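Local coordinates for protein Udp-n-acetylglucosamine pyrophosphorylase (Trypanosoma brucei, PDB 4BQH) that probably catalyses the transfer of the uridylyl group of UTP to N-acetyl-alpha-D-glucosamine 1-phosphate, giving UDP-N-acetylglucosamine and diphosphate, at residues D130-F135 against G182-E187; S146-H151 against Q189-E194; C309-P314 against V318-R323. All coordinates share one frame; numbering follows the deposited sequence.

Contact 1: D130-F135 against G182-E187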
ATOM      1  N   ASP A 130     -15.767 -10.580  -8.234  1.00 30.34           N
ATOM      2  CA  ASP A 130     -14.815 -11.700  -8.173  1.00 31.58           C
ATOM      3  C   ASP A 130     -13.629 -11.581  -9.130  1.00 29.04           C
ATOM      4  O   ASP A 130     -13.289 -12.520  -9.860  1.00 30.11           O
ATOM      5  CB  ASP A 130     -15.542 -13.043  -8.346  1.00 37.44           C
ATOM      6  CG  ASP A 130     -16.275 -13.483  -7.072  1.00 42.16           C
ATOM      7  OD1 ASP A 130     -17.002 -12.659  -6.464  1.00 42.82           O
ATOM      8  OD2 ASP A 130     -16.121 -14.662  -6.680  1.00 46.73           O
ATOM      9  N   LYS A 131     -13.008 -10.411  -9.112  1.00 24.30           N
ATOM     10  CA  LYS A 131     -11.803 -10.128  -9.877  1.00 21.99           C
ATOM     11  C   LYS A 131     -10.843  -9.428  -8.903  1.00 18.52           C
ATOM     12  O   LYS A 131     -11.252  -9.113  -7.796  1.00 17.88           O
ATOM     13  CB  LYS A 131     -12.157  -9.235 -11.067  1.00 23.71           C
ATOM     14  CG  LYS A 131     -12.767 -10.025 -12.223  1.00 26.70           C
ATOM     15  CD  LYS A 131     -13.537  -9.135 -13.180  1.00 31.43           C
ATOM     16  CE  LYS A 131     -14.241  -9.957 -14.254  1.00 34.66           C
ATOM     17  NZ  LYS A 131     -13.249 -10.601 -15.172  1.00 37.69           N
ATOM     18  N   PRO A 132      -9.571  -9.213  -9.293  1.00 16.77           N
ATOM     19  CA  PRO A 132      -8.683  -8.503  -8.370  1.00 15.54           C
ATOM     20  C   PRO A 132      -9.219  -7.124  -8.071  1.00 13.97           C
ATOM     21  O   PRO A 132      -9.844  -6.490  -8.929  1.00 13.06           O
ATOM     22  CB  PRO A 132      -7.358  -8.430  -9.151  1.00 15.14           C
ATOM     23  CG  PRO A 132      -7.419  -9.610 -10.042  1.00 15.66           C
ATOM     24  CD  PRO A 132      -8.843  -9.635 -10.506  1.00 16.29           C
ATOM     25  N   LYS A 133      -8.995  -6.652  -6.855  1.00 13.36           N
ATOM     26  CA  LYS A 133      -9.552  -5.359  -6.456  1.00 13.27           C
ATOM     27  C   LYS A 133      -9.125  -4.189  -7.330  1.00 12.59           C
ATOM     28  O   LYS A 133      -9.907  -3.253  -7.523  1.00 12.36           O
ATOM     29  CB  LYS A 133      -9.276  -5.051  -4.971  1.00 14.13           C
ATOM     30  CG  LYS A 133      -9.987  -3.774  -4.513  1.00 15.73           C
ATOM     31  CD  LYS A 133      -9.917  -3.558  -3.017  1.00 16.43           C
ATOM     32  CE  LYS A 133     -10.837  -4.523  -2.266  1.00 16.17           C
ATOM     33  NZ  LYS A 133     -10.709  -4.277  -0.814  1.00 16.47           N
ATOM     34  N   GLY A 134      -7.906  -4.238  -7.877  1.00 12.23           N
ATOM     35  CA  GLY A 134      -7.438  -3.170  -8.760  1.00 12.08           C
ATOM     36  C   GLY A 134      -8.276  -2.990 -10.021  1.00 11.85           C
ATOM     37  O   GLY A 134      -8.241  -1.931 -10.650  1.00 10.83           O
ATOM     38  N   PHE A 135      -9.031  -4.022 -10.387  1.00 12.45           N
ATOM     39  CA  PHE A 135      -9.923  -3.945 -11.562  1.00 13.13           C
ATOM     40  C   PHE A 135     -11.177  -3.126 -11.244  1.00 13.24           C
ATOM     41  O   PHE A 135     -11.893  -2.672 -12.165  1.00 13.56           O
ATOM     42  CB  PHE A 135     -10.400  -5.354 -12.007  1.00 13.24           C
ATOM     43  CG  PHE A 135      -9.340  -6.251 -12.607  1.00 14.25           C
ATOM     44  CD1 PHE A 135      -8.022  -6.242 -12.175  1.00 14.75           C
ATOM     45  CD2 PHE A 135      -9.706  -7.193 -13.566  1.00 14.69           C
ATOM     46  CE1 PHE A 135      -7.090  -7.110 -12.711  1.00 15.08           C
ATOM     47  CE2 PHE A 135      -8.769  -8.055 -14.114  1.00 15.35           C
ATOM     48  CZ  PHE A 135      -7.461  -8.016 -13.684  1.00 14.10           C
ATOM     49  N   GLY A 182      -0.189 -15.460  -6.380  1.00 15.21           N
ATOM     50  CA  GLY A 182       0.111 -16.541  -7.310  1.00 17.19           C
ATOM     51  C   GLY A 182      -1.073 -16.785  -8.229  1.00 17.61           C
ATOM     52  O   GLY A 182      -0.919 -16.933  -9.447  1.00 18.95           O
ATOM     53  N   GLN A 183      -2.262 -16.775  -7.653  1.00 17.00           N
ATOM     54  CA  GLN A 183      -3.449 -17.077  -8.433  1.00 18.72           C
ATOM     55  C   GLN A 183      -3.927 -15.965  -9.349  1.00 17.27           C
ATOM     56  O   GLN A 183      -4.486 -16.251 -10.393  1.00 18.27           O
ATOM     57  CB  GLN A 183      -4.573 -17.568  -7.537  1.00 20.34           C
ATOM     58  CG  GLN A 183      -4.290 -18.967  -7.017  1.00 23.78           C
ATOM     59  CD  GLN A 183      -5.462 -19.573  -6.273  1.00 27.06           C
ATOM     60  OE1 GLN A 183      -6.112 -18.910  -5.450  1.00 28.71           O
ATOM     61  NE2 GLN A 183      -5.736 -20.846  -6.552  1.00 27.31           N
ATOM     62  N   ASN A 184      -3.696 -14.702  -8.981  1.00 15.30           N
ATOM     63  CA  ASN A 184      -4.219 -13.589  -9.771  1.00 14.24           C
ATOM     64  C   ASN A 184      -3.199 -12.902 -10.682  1.00 14.25           C
ATOM     65  O   ASN A 184      -3.524 -11.932 -11.373  1.00 13.55           O
ATOM     66  CB  ASN A 184      -5.008 -12.587  -8.891  1.00 13.78           C
ATOM     67  CG  ASN A 184      -4.127 -11.559  -8.177  1.00 13.26           C
ATOM     68  OD1 ASN A 184      -2.924 -11.441  -8.424  1.00 12.53           O
ATOM     69  ND2 ASN A 184      -4.750 -10.793  -7.286  1.00 13.56           N
ATOM     70  N   ASP A 185      -1.976 -13.425 -10.700  1.00 15.06           N
ATOM     71  CA  ASP A 185      -0.895 -12.739 -11.403  1.00 14.65           C
ATOM     72  C   ASP A 185      -1.153 -12.639 -12.905  1.00 14.88           C
ATOM     73  O   ASP A 185      -1.096 -11.556 -13.485  1.00 14.03           O
ATOM     74  CB  ASP A 185       0.467 -13.366 -11.098  1.00 16.28           C
ATOM     75  CG  ASP A 185       1.599 -12.653 -11.819  1.00 18.01           C
ATOM     76  OD1 ASP A 185       1.837 -12.948 -13.009  1.00 20.44           O
ATOM     77  OD2 ASP A 185       2.230 -11.764 -11.225  1.00 17.75           O
ATOM     78  N   ALA A 186      -1.487 -13.775 -13.517  1.00 14.99           N
ATOM     79  CA  ALA A 186      -1.696 -13.818 -14.963  1.00 15.15           C
ATOM     80  C   ALA A 186      -2.826 -12.903 -15.401  1.00 15.12           C
ATOM     81  O   ALA A 186      -2.687 -12.157 -16.364  1.00 15.47           O
ATOM     82  CB  ALA A 186      -1.961 -15.253 -15.402  1.00 14.83           C
ATOM     83  N   GLU A 187      -3.951 -12.951 -14.695  1.00 16.20           N
ATOM     84  CA  GLU A 187      -5.083 -12.124 -15.069  1.00 16.80           C
ATOM     85  C   GLU A 187      -4.758 -10.641 -14.852  1.00 15.46           C
ATOM     86  O   GLU A 187      -5.209  -9.794 -15.622  1.00 14.33           O
ATOM     87  CB  GLU A 187      -6.372 -12.568 -14.356  1.00 19.60           C
ATOM     88  CG  GLU A 187      -6.486 -12.189 -12.888  1.00 23.50           C
ATOM     89  CD  GLU A 187      -7.731 -12.764 -12.224  1.00 25.89           C
ATOM     90  OE1 GLU A 187      -8.846 -12.550 -12.735  1.00 28.43           O
ATOM     91  OE2 GLU A 187      -7.587 -13.434 -11.187  1.00 31.95           O
TER
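The carboxylate end of E187 lies against the pyrrolidine ring of P132, its OE1 3.7 Å from P132 CD. The two side chains come from opposite directions, and CG and CD of the glutamate rest on the same CG-CD side of the proline. N184 adds its flank, with ND2 4.0 Å from P132 CB. F135 reaches E187 by its rim instead: CZ is 3.5 Å from the backbone O of E187, which lies near the ring plane, while P132 CD sits over the centre of one ring face, 3.6 Å above it.

Outside this shell, F135 stacks on F191 further along helix 185-194. N184 CG lies between its backbone N and carbonyl carbon (chi1 84°), which folds the amide back so that OD1 accepts from S181 N while ND2 donates to A120 O. The amide that borders P132 is therefore fixed at both ends. P132 and K133 close the glycine-rich LXXGXGTXLGXXXPK signature of the family, so the contact seats the end of that loop on the start of a helix. C-H groups face oxygens without any polar bond, so the contact rests on close fit, perhaps with slight long-range attraction between E187 OE1 and K131 NZ, 5.4 Å apart.

Contact 2: S146-H151 against Q189-E194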
ATOM      1  N   SER A 146     -10.760   2.106 -13.532  1.00 13.58           N
ATOM      2  CA  SER A 146     -10.391   1.153 -12.480  1.00 12.68           C
ATOM      3  C   SER A 146      -9.476   1.793 -11.422  1.00 12.00           C
ATOM      4  O   SER A 146      -8.868   2.843 -11.639  1.00 11.74           O
ATOM      5  CB  SER A 146      -9.727  -0.103 -13.072  1.00 12.11           C
ATOM      6  OG  SER A 146      -8.462   0.152 -13.693  1.00 12.20           O
ATOM      7  N   LEU A 147      -9.399   1.158 -10.262  1.00 10.89           N
ATOM      8  CA  LEU A 147      -8.430   1.582  -9.271  1.00 10.35           C
ATOM      9  C   LEU A 147      -6.996   1.524  -9.833  1.00 10.14           C
ATOM     10  O   LEU A 147      -6.239   2.465  -9.624  1.00  9.98           O
ATOM     11  CB  LEU A 147      -8.589   0.777  -7.969  1.00 10.44           C
ATOM     12  CG  LEU A 147      -9.940   0.976  -7.261  1.00 10.65           C
ATOM     13  CD1 LEU A 147     -10.004  -0.034  -6.119  1.00 10.56           C
ATOM     14  CD2 LEU A 147     -10.117   2.392  -6.741  1.00 10.90           C
ATOM     15  N   PHE A 148      -6.636   0.467 -10.566  1.00 10.62           N
ATOM     16  CA  PHE A 148      -5.306   0.416 -11.217  1.00 11.03           C
ATOM     17  C   PHE A 148      -5.084   1.633 -12.116  1.00 11.68           C
ATOM     18  O   PHE A 148      -4.051   2.269 -12.047  1.00 11.49           O
ATOM     19  CB  PHE A 148      -5.089  -0.857 -12.044  1.00 11.03           C
ATOM     20  CG  PHE A 148      -4.646  -2.062 -11.247  1.00 11.57           C
ATOM     21  CD1 PHE A 148      -3.607  -1.971 -10.320  1.00 11.70           C
ATOM     22  CD2 PHE A 148      -5.203  -3.322 -11.500  1.00 11.51           C
ATOM     23  CE1 PHE A 148      -3.174  -3.103  -9.619  1.00 12.00           C
ATOM     24  CE2 PHE A 148      -4.763  -4.467 -10.801  1.00 11.54           C
ATOM     25  CZ  PHE A 148      -3.752  -4.355  -9.852  1.00 11.17           C
ATOM     26  N   MET A 149      -6.072   1.964 -12.939  1.00 12.30           N
ATOM     27  CA  MET A 149      -5.912   3.051 -13.887  1.00 12.73           C
ATOM     28  C   MET A 149      -5.638   4.369 -13.189  1.00 12.46           C
ATOM     29  O   MET A 149      -4.746   5.104 -13.599  1.00 12.37           O
ATOM     30  CB  MET A 149      -7.149   3.174 -14.785  1.00 12.93           C
ATOM     31  CG  MET A 149      -7.043   4.304 -15.792  1.00 14.23           C
ATOM     32  SD  MET A 149      -8.296   3.997 -17.045  1.00 17.32           S
ATOM     33  CE  MET A 149      -7.935   5.331 -18.183  1.00 17.42           C
ATOM     34  N   MET A 150      -6.381   4.658 -12.117  1.00 12.99           N
ATOM     35  CA  MET A 150      -6.192   5.917 -11.393  1.00 13.40           C
ATOM     36  C   MET A 150      -4.817   5.975 -10.703  1.00 12.60           C
ATOM     37  O   MET A 150      -4.193   7.033 -10.684  1.00 12.09           O
ATOM     38  CB  MET A 150      -7.343   6.212 -10.431  1.00 15.54           C
ATOM     39  CG  MET A 150      -8.611   6.683 -11.166  1.00 18.34           C
ATOM     40  SD  MET A 150     -10.041   6.971 -10.097  1.00 22.73           S
ATOM     41  CE  MET A 150     -10.336   5.309  -9.529  1.00 21.63           C
ATOM     42  N   HIS A 151      -4.350   4.852 -10.167  1.00 12.76           N
ATOM     43  CA  HIS A 151      -2.977   4.791  -9.632  1.00 12.63           C
ATOM     44  C   HIS A 151      -1.948   5.144 -10.667  1.00 12.28           C
ATOM     45  O   HIS A 151      -1.053   5.948 -10.393  1.00 12.26           O
ATOM     46  CB  HIS A 151      -2.641   3.437  -9.010  1.00 13.93           C
ATOM     47  CG  HIS A 151      -2.774   3.411  -7.498  1.00 15.64           C
ATOM     48  ND1 HIS A 151      -3.967   3.547  -6.878  1.00 16.66           N
ATOM     49  CD2 HIS A 151      -1.828   3.233  -6.495  1.00 15.31           C
ATOM     50  CE1 HIS A 151      -3.793   3.476  -5.517  1.00 16.19           C
ATOM     51  NE2 HIS A 151      -2.492   3.293  -5.282  1.00 16.60           N
ATOM     52  N   GLN A 189      -1.650  -9.254 -15.190  1.00 13.48           N
ATOM     53  CA  GLN A 189      -0.777  -8.840 -16.307  1.00 14.79           C
ATOM     54  C   GLN A 189      -1.588  -8.634 -17.573  1.00 15.60           C
ATOM     55  O   GLN A 189      -1.355  -7.668 -18.300  1.00 16.31           O
ATOM     56  CB  GLN A 189       0.311  -9.867 -16.545  1.00 16.05           C
ATOM     57  CG  GLN A 189       1.286  -9.961 -15.386  1.00 16.46           C
ATOM     58  CD  GLN A 189       2.581 -10.593 -15.789  1.00 18.14           C
ATOM     59  OE1 GLN A 189       3.191 -10.190 -16.770  1.00 19.78           O
ATOM     60  NE2 GLN A 189       3.004 -11.593 -15.048  1.00 19.62           N
ATOM     61  N   ARG A 190      -2.547  -9.533 -17.815  1.00 16.58           N
ATOM     62  CA  ARG A 190      -3.456  -9.413 -18.971  1.00 18.04           C
ATOM     63  C   ARG A 190      -4.240  -8.103 -18.973  1.00 16.73           C
ATOM     64  O   ARG A 190      -4.340  -7.427 -19.990  1.00 17.71           O
ATOM     65  CB  ARG A 190      -4.427 -10.589 -19.020  1.00 20.85           C
ATOM     66  CG  ARG A 190      -3.881 -11.812 -19.725  1.00 26.31           C
ATOM     67  CD  ARG A 190      -5.055 -12.681 -20.174  1.00 30.48           C
ATOM     68  NE  ARG A 190      -4.619 -13.879 -20.887  1.00 33.77           N
ATOM     69  CZ  ARG A 190      -4.408 -13.949 -22.201  1.00 35.75           C
ATOM     70  NH1 ARG A 190      -4.577 -12.880 -22.978  1.00 34.68           N
ATOM     71  NH2 ARG A 190      -4.014 -15.093 -22.739  1.00 38.18           N
ATOM     72  N   PHE A 191      -4.814  -7.759 -17.830  1.00 15.63           N
ATOM     73  CA  PHE A 191      -5.543  -6.499 -17.670  1.00 15.31           C
ATOM     74  C   PHE A 191      -4.650  -5.295 -18.002  1.00 14.37           C
ATOM     75  O   PHE A 191      -5.079  -4.398 -18.707  1.00 14.70           O
ATOM     76  CB  PHE A 191      -6.089  -6.426 -16.233  1.00 14.92           C
ATOM     77  CG  PHE A 191      -6.968  -5.236 -15.944  1.00 15.45           C
ATOM     78  CD1 PHE A 191      -8.262  -5.159 -16.453  1.00 16.03           C
ATOM     79  CD2 PHE A 191      -6.516  -4.211 -15.100  1.00 15.27           C
ATOM     80  CE1 PHE A 191      -9.084  -4.082 -16.146  1.00 16.18           C
ATOM     81  CE2 PHE A 191      -7.334  -3.119 -14.797  1.00 15.74           C
ATOM     82  CZ  PHE A 191      -8.621  -3.055 -15.321  1.00 16.03           C
ATOM     83  N   PHE A 192      -3.413  -5.267 -17.488  1.00 14.89           N
ATOM     84  CA  PHE A 192      -2.494  -4.170 -17.806  1.00 15.30           C
ATOM     85  C   PHE A 192      -2.201  -4.136 -19.313  1.00 16.78           C
ATOM     86  O   PHE A 192      -2.250  -3.069 -19.936  1.00 18.15           O
ATOM     87  CB  PHE A 192      -1.178  -4.262 -17.007  1.00 14.62           C
ATOM     88  CG  PHE A 192      -1.227  -3.561 -15.663  1.00 14.16           C
ATOM     89  CD1 PHE A 192      -1.918  -4.121 -14.591  1.00 14.09           C
ATOM     90  CD2 PHE A 192      -0.582  -2.338 -15.476  1.00 14.38           C
ATOM     91  CE1 PHE A 192      -1.962  -3.467 -13.348  1.00 13.99           C
ATOM     92  CE2 PHE A 192      -0.616  -1.685 -14.244  1.00 14.33           C
ATOM     93  CZ  PHE A 192      -1.319  -2.243 -13.182  1.00 14.03           C
ATOM     94  N   GLU A 193      -1.881  -5.295 -19.874  1.00 18.63           N
ATOM     95  CA  GLU A 193      -1.563  -5.399 -21.315  1.00 21.26           C
ATOM     96  C   GLU A 193      -2.692  -4.881 -22.225  1.00 21.88           C
ATOM     97  O   GLU A 193      -2.442  -4.096 -23.157  1.00 22.17           O
ATOM     98  CB  GLU A 193      -1.191  -6.840 -21.672  1.00 22.84           C
ATOM     99  CG  GLU A 193       0.183  -7.270 -21.164  1.00 27.95           C
ATOM    100  CD  GLU A 193       0.396  -8.780 -21.201  1.00 31.17           C
ATOM    101  OE1 GLU A 193      -0.390  -9.496 -21.871  1.00 35.88           O
ATOM    102  OE2 GLU A 193       1.352  -9.264 -20.563  1.00 32.53           O
ATOM    103  N   GLU A 194      -3.918  -5.314 -21.935  1.00 22.06           N
ATOM    104  CA  GLU A 194      -5.126  -4.916 -22.684  1.00 22.37           C
ATOM    105  C   GLU A 194      -5.399  -3.413 -22.605  1.00 21.06           C
ATOM    106  O   GLU A 194      -6.067  -2.833 -23.468  1.00 20.84           O
ATOM    107  CB  GLU A 194      -6.345  -5.657 -22.145  1.00 23.32           C
ATOM    108  CG  GLU A 194      -6.371  -7.147 -22.459  1.00 25.46           C
ATOM    109  CD  GLU A 194      -7.443  -7.907 -21.690  1.00 28.30           C
ATOM    110  OE1 GLU A 194      -8.284  -7.295 -20.995  1.00 31.35           O
ATOM    111  OE2 GLU A 194      -7.446  -9.146 -21.765  1.00 32.25           O
TER
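F148 and F191 set out from their helices in different ways: CG of F148 stands anti to its own carbonyl carbon, whereas CG of F191 stands anti to its backbone N (chi1 -175°). These torsions bring the F148 ring out with F192 over one of its faces and F191 at its edge. F192 approaches at about a right angle and drives its rim into that face of F148, with CE1 3.5 Å above the plane and over the ring centre. This is a T-shaped pair, its centroids 4.8 Å apart and its planes inclined at 64°. F191 uses another part of the same ring: its CE2 comes to 3.9 Å from F148 CD2, at the edge of F148, and the two side chains cross obliquely.

Such aromatic packing joins two helices on one side of the Rossmann-like sheet of the GT-A fold. Helix 147-166 precedes strand 175-180, and helix 185-194 carries the chain from that strand to its parallel neighbour 205-209 in a beta-alpha-beta crossover. V178 of the strand between them touches both F148 and F192, so the rings fill the layer where helix, helix and sheet converge. F198 and F207 extend the edge-to-face packing around F192.

At the start of helix 147-166 the chemistry becomes partly polar. S146 is the N-cap, and its buried OG is satisfied by a capping bond, accepting from M149 N at 3.1 Å with a fairly straight N-H...O angle of 154°. The same oxygen lies in the plane of the F191 ring, beyond its edge and 3.6 Å from CZ. It thus faces the ring's C-H rim, which carries slight positive charge, and not the electron-rich face.

Contact 3: C309-P314 against V318-R323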
ATOM      1  N   CYS A 309      -2.884   8.886  10.842  1.00 10.72           N
ATOM      2  CA  CYS A 309      -3.967   9.868  10.965  1.00 11.02           C
ATOM      3  C   CYS A 309      -4.453   9.904  12.424  1.00 10.86           C
ATOM      4  O   CYS A 309      -4.402   8.880  13.107  1.00 10.01           O
ATOM      5  CB  CYS A 309      -5.146   9.440  10.067  1.00 12.55           C
ATOM      6  SG  CYS A 309      -4.723   9.525   8.310  1.00 15.94           S
ATOM      7  N   PRO A 310      -4.968  11.056  12.889  1.00 10.88           N
ATOM      8  CA  PRO A 310      -5.646  11.042  14.187  1.00 11.20           C
ATOM      9  C   PRO A 310      -6.796  10.007  14.197  1.00 11.58           C
ATOM     10  O   PRO A 310      -7.446   9.787  13.165  1.00 11.61           O
ATOM     11  CB  PRO A 310      -6.229  12.464  14.319  1.00 11.46           C
ATOM     12  CG  PRO A 310      -5.579  13.288  13.252  1.00 11.77           C
ATOM     13  CD  PRO A 310      -5.066  12.360  12.199  1.00 11.32           C
ATOM     14  N   LYS A 311      -7.057   9.381  15.336  1.00 11.77           N
ATOM     15  CA  LYS A 311      -8.206   8.472  15.443  1.00 13.37           C
ATOM     16  C   LYS A 311      -9.515   9.248  15.312  1.00 14.30           C
ATOM     17  O   LYS A 311      -9.590  10.399  15.722  1.00 14.04           O
ATOM     18  CB  LYS A 311      -8.205   7.692  16.767  1.00 13.91           C
ATOM     19  CG  LYS A 311      -6.949   6.838  16.956  1.00 15.10           C
ATOM     20  CD  LYS A 311      -7.247   5.460  17.520  1.00 16.66           C
ATOM     21  CE  LYS A 311      -8.214   5.462  18.687  1.00 17.77           C
ATOM     22  NZ  LYS A 311      -8.507   4.116  19.247  1.00 18.49           N
ATOM     23  N   ARG A 312     -10.531   8.601  14.748  1.00 15.68           N
ATOM     24  CA  ARG A 312     -11.855   9.219  14.607  1.00 18.34           C
ATOM     25  C   ARG A 312     -12.571   9.389  15.952  1.00 19.46           C
ATOM     26  O   ARG A 312     -13.388  10.309  16.138  1.00 21.63           O
ATOM     27  CB  ARG A 312     -12.698   8.422  13.603  1.00 20.38           C
ATOM     28  CG  ARG A 312     -12.489   8.893  12.175  1.00 24.99           C
ATOM     29  CD  ARG A 312     -13.360  10.120  11.904  1.00 29.17           C
ATOM     30  NE  ARG A 312     -12.671  11.069  11.040  1.00 32.20           N
ATOM     31  CZ  ARG A 312     -12.837  11.129   9.726  1.00 32.95           C
ATOM     32  NH1 ARG A 312     -13.699  10.307   9.140  1.00 33.89           N
ATOM     33  NH2 ARG A 312     -12.148  12.010   9.010  1.00 31.50           N
ATOM     34  N   GLY A 313     -12.246   8.505  16.880  1.00 17.65           N
ATOM     35  CA  GLY A 313     -12.690   8.615  18.274  1.00 18.03           C
ATOM     36  C   GLY A 313     -11.961   7.524  19.038  1.00 16.92           C
ATOM     37  O   GLY A 313     -11.315   6.681  18.421  1.00 15.45           O
ATOM     38  N   PRO A 314     -12.099   7.507  20.378  1.00 17.12           N
ATOM     39  CA  PRO A 314     -11.343   6.557  21.219  1.00 17.04           C
ATOM     40  C   PRO A 314     -11.565   5.086  20.877  1.00 17.06           C
ATOM     41  O   PRO A 314     -10.631   4.281  21.008  1.00 16.88           O
ATOM     42  CB  PRO A 314     -11.803   6.905  22.654  1.00 17.71           C
ATOM     43  CG  PRO A 314     -13.115   7.618  22.468  1.00 17.33           C
ATOM     44  CD  PRO A 314     -12.965   8.384  21.183  1.00 17.17           C
ATOM     45  N   VAL A 318      -8.640   0.524  14.999  1.00 15.11           N
ATOM     46  CA  VAL A 318      -7.484   0.677  14.127  1.00 13.77           C
ATOM     47  C   VAL A 318      -6.225   0.532  15.002  1.00 12.66           C
ATOM     48  O   VAL A 318      -6.280   0.755  16.207  1.00 11.89           O
ATOM     49  CB  VAL A 318      -7.516   2.055  13.437  1.00 14.51           C
ATOM     50  CG1 VAL A 318      -7.465   3.175  14.464  1.00 13.95           C
ATOM     51  CG2 VAL A 318      -6.372   2.214  12.440  1.00 15.92           C
ATOM     52  N   GLY A 319      -5.112   0.124  14.406  1.00 11.78           N
ATOM     53  CA  GLY A 319      -3.884   0.000  15.176  1.00 10.92           C
ATOM     54  C   GLY A 319      -3.262   1.377  15.345  1.00 10.11           C
ATOM     55  O   GLY A 319      -3.497   2.255  14.528  1.00 10.03           O
ATOM     56  N   VAL A 320      -2.506   1.575  16.429  1.00  9.49           N
ATOM     57  CA  VAL A 320      -1.803   2.854  16.650  1.00  9.19           C
ATOM     58  C   VAL A 320      -0.318   2.627  16.809  1.00  9.19           C
ATOM     59  O   VAL A 320       0.118   1.561  17.280  1.00  8.79           O
ATOM     60  CB  VAL A 320      -2.323   3.659  17.862  1.00  9.42           C
ATOM     61  CG1 VAL A 320      -3.796   4.074  17.636  1.00  9.50           C
ATOM     62  CG2 VAL A 320      -2.177   2.838  19.148  1.00  9.86           C
ATOM     63  N   PHE A 321       0.465   3.611  16.346  1.00  8.97           N
ATOM     64  CA  PHE A 321       1.922   3.507  16.487  1.00  9.35           C
ATOM     65  C   PHE A 321       2.380   3.796  17.899  1.00  9.94           C
ATOM     66  O   PHE A 321       1.879   4.728  18.567  1.00  9.65           O
ATOM     67  CB  PHE A 321       2.646   4.415  15.504  1.00  9.30           C
ATOM     68  CG  PHE A 321       2.787   3.800  14.148  1.00  9.13           C
ATOM     69  CD1 PHE A 321       1.784   3.949  13.218  1.00  9.69           C
ATOM     70  CD2 PHE A 321       3.900   3.013  13.828  1.00  9.49           C
ATOM     71  CE1 PHE A 321       1.879   3.343  11.970  1.00  9.42           C
ATOM     72  CE2 PHE A 321       4.021   2.422  12.572  1.00  9.47           C
ATOM     73  CZ  PHE A 321       2.986   2.580  11.652  1.00  9.51           C
ATOM     74  N   VAL A 322       3.324   2.974  18.353  1.00 10.28           N
ATOM     75  CA  VAL A 322       3.899   3.107  19.699  1.00 11.44           C
ATOM     76  C   VAL A 322       5.399   2.834  19.620  1.00 11.52           C
ATOM     77  O   VAL A 322       5.880   2.218  18.667  1.00 11.38           O
ATOM     78  CB  VAL A 322       3.274   2.099  20.697  1.00 11.44           C
ATOM     79  CG1 VAL A 322       1.744   2.167  20.680  1.00 12.09           C
ATOM     80  CG2 VAL A 322       3.716   0.674  20.394  1.00 12.20           C
ATOM     81  N   ARG A 323       6.123   3.281  20.643  1.00 12.66           N
ATOM     82  CA  ARG A 323       7.519   2.887  20.814  1.00 13.79           C
ATOM     83  C   ARG A 323       7.639   2.141  22.140  1.00 14.53           C
ATOM     84  O   ARG A 323       7.194   2.632  23.184  1.00 13.98           O
ATOM     85  CB  ARG A 323       8.438   4.105  20.817  1.00 16.52           C
ATOM     86  CG  ARG A 323       9.896   3.711  20.603  1.00 19.81           C
ATOM     87  CD  ARG A 323      10.830   4.900  20.674  1.00 23.65           C
ATOM     88  NE  ARG A 323      10.963   5.388  22.039  1.00 29.33           N
ATOM     89  CZ  ARG A 323      11.594   6.512  22.367  1.00 31.03           C
ATOM     90  NH1 ARG A 323      12.139   7.264  21.420  1.00 31.11           N
ATOM     91  NH2 ARG A 323      11.661   6.889  23.637  1.00 31.04           N
TER
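K311 meets V318 and V320 through the middle of its aliphatic chain. One methylene does the touching: K311 CD lies 3.8 Å from CG1 of V318 and 3.7 Å from CG1 of V320. The lysine slides past V318 in the opposite direction but crosses V320 at about a right angle, so the two methyls receive it in different ways. Both valines direct their side chains toward the loop, as alternate residues of an extended chain can, with G319 between them.

This apolar patch is the close-packed part. It is backed by L350, which K311 also touches, and by A355 beneath V318, and V320 itself is buried. A bend at chi2 (-138°) sets CD against the valines, and a second bend at chi3 turns the amine back to its own loop. There the character changes: NZ donates to P314 O at 2.8 Å, and the nitrogen stands well above the carbonyl plane, 54° out of it. A weak second bond runs from NZ to E316 O. The loop backbone thus holds the ammonium group while CD lies against the two valine methyls.

On the outer, solvent side the exposed R312 turns its guanidinium group to a salt bridge with D431, and its backbone N is bound by E316 OE1. At the base, K311 N donates to N353 OD1.

The loop leaves strand 304-309 of the large mixed sheet of the GT-A fold and leads into the first strand of the 320-324/327-331 beta hairpin. The backbone of residues 354-356 is bonded to both of its arms, C309 pairing with A355 on one side, G319 with N356 and F321 with C354 on the other.

How the contacts relate
Contacts 1 and 2 adjoin, their centres 10 Å apart, and share helix 185-194: contact 1 uses its beginning and contact 2 its later turns. Their segments alternate along the chain, and G134 O, probably hydrogen-bonded to F148 N, ties the 3-10 segment at the end of the signature to helix 147-166. Contact 2 is the buried one, built of aromatic rings; contact 1 is only partly buried and sets oxygen and amide groups against a proline and a ring rim. Contact 3 lies across the chain's centre, about 31 Å centre to centre from contact 1 and 33 Å from contact 2. Smaller and partly buried, it replaces rings with a lysine's aliphatic chain, its amine held by the loop.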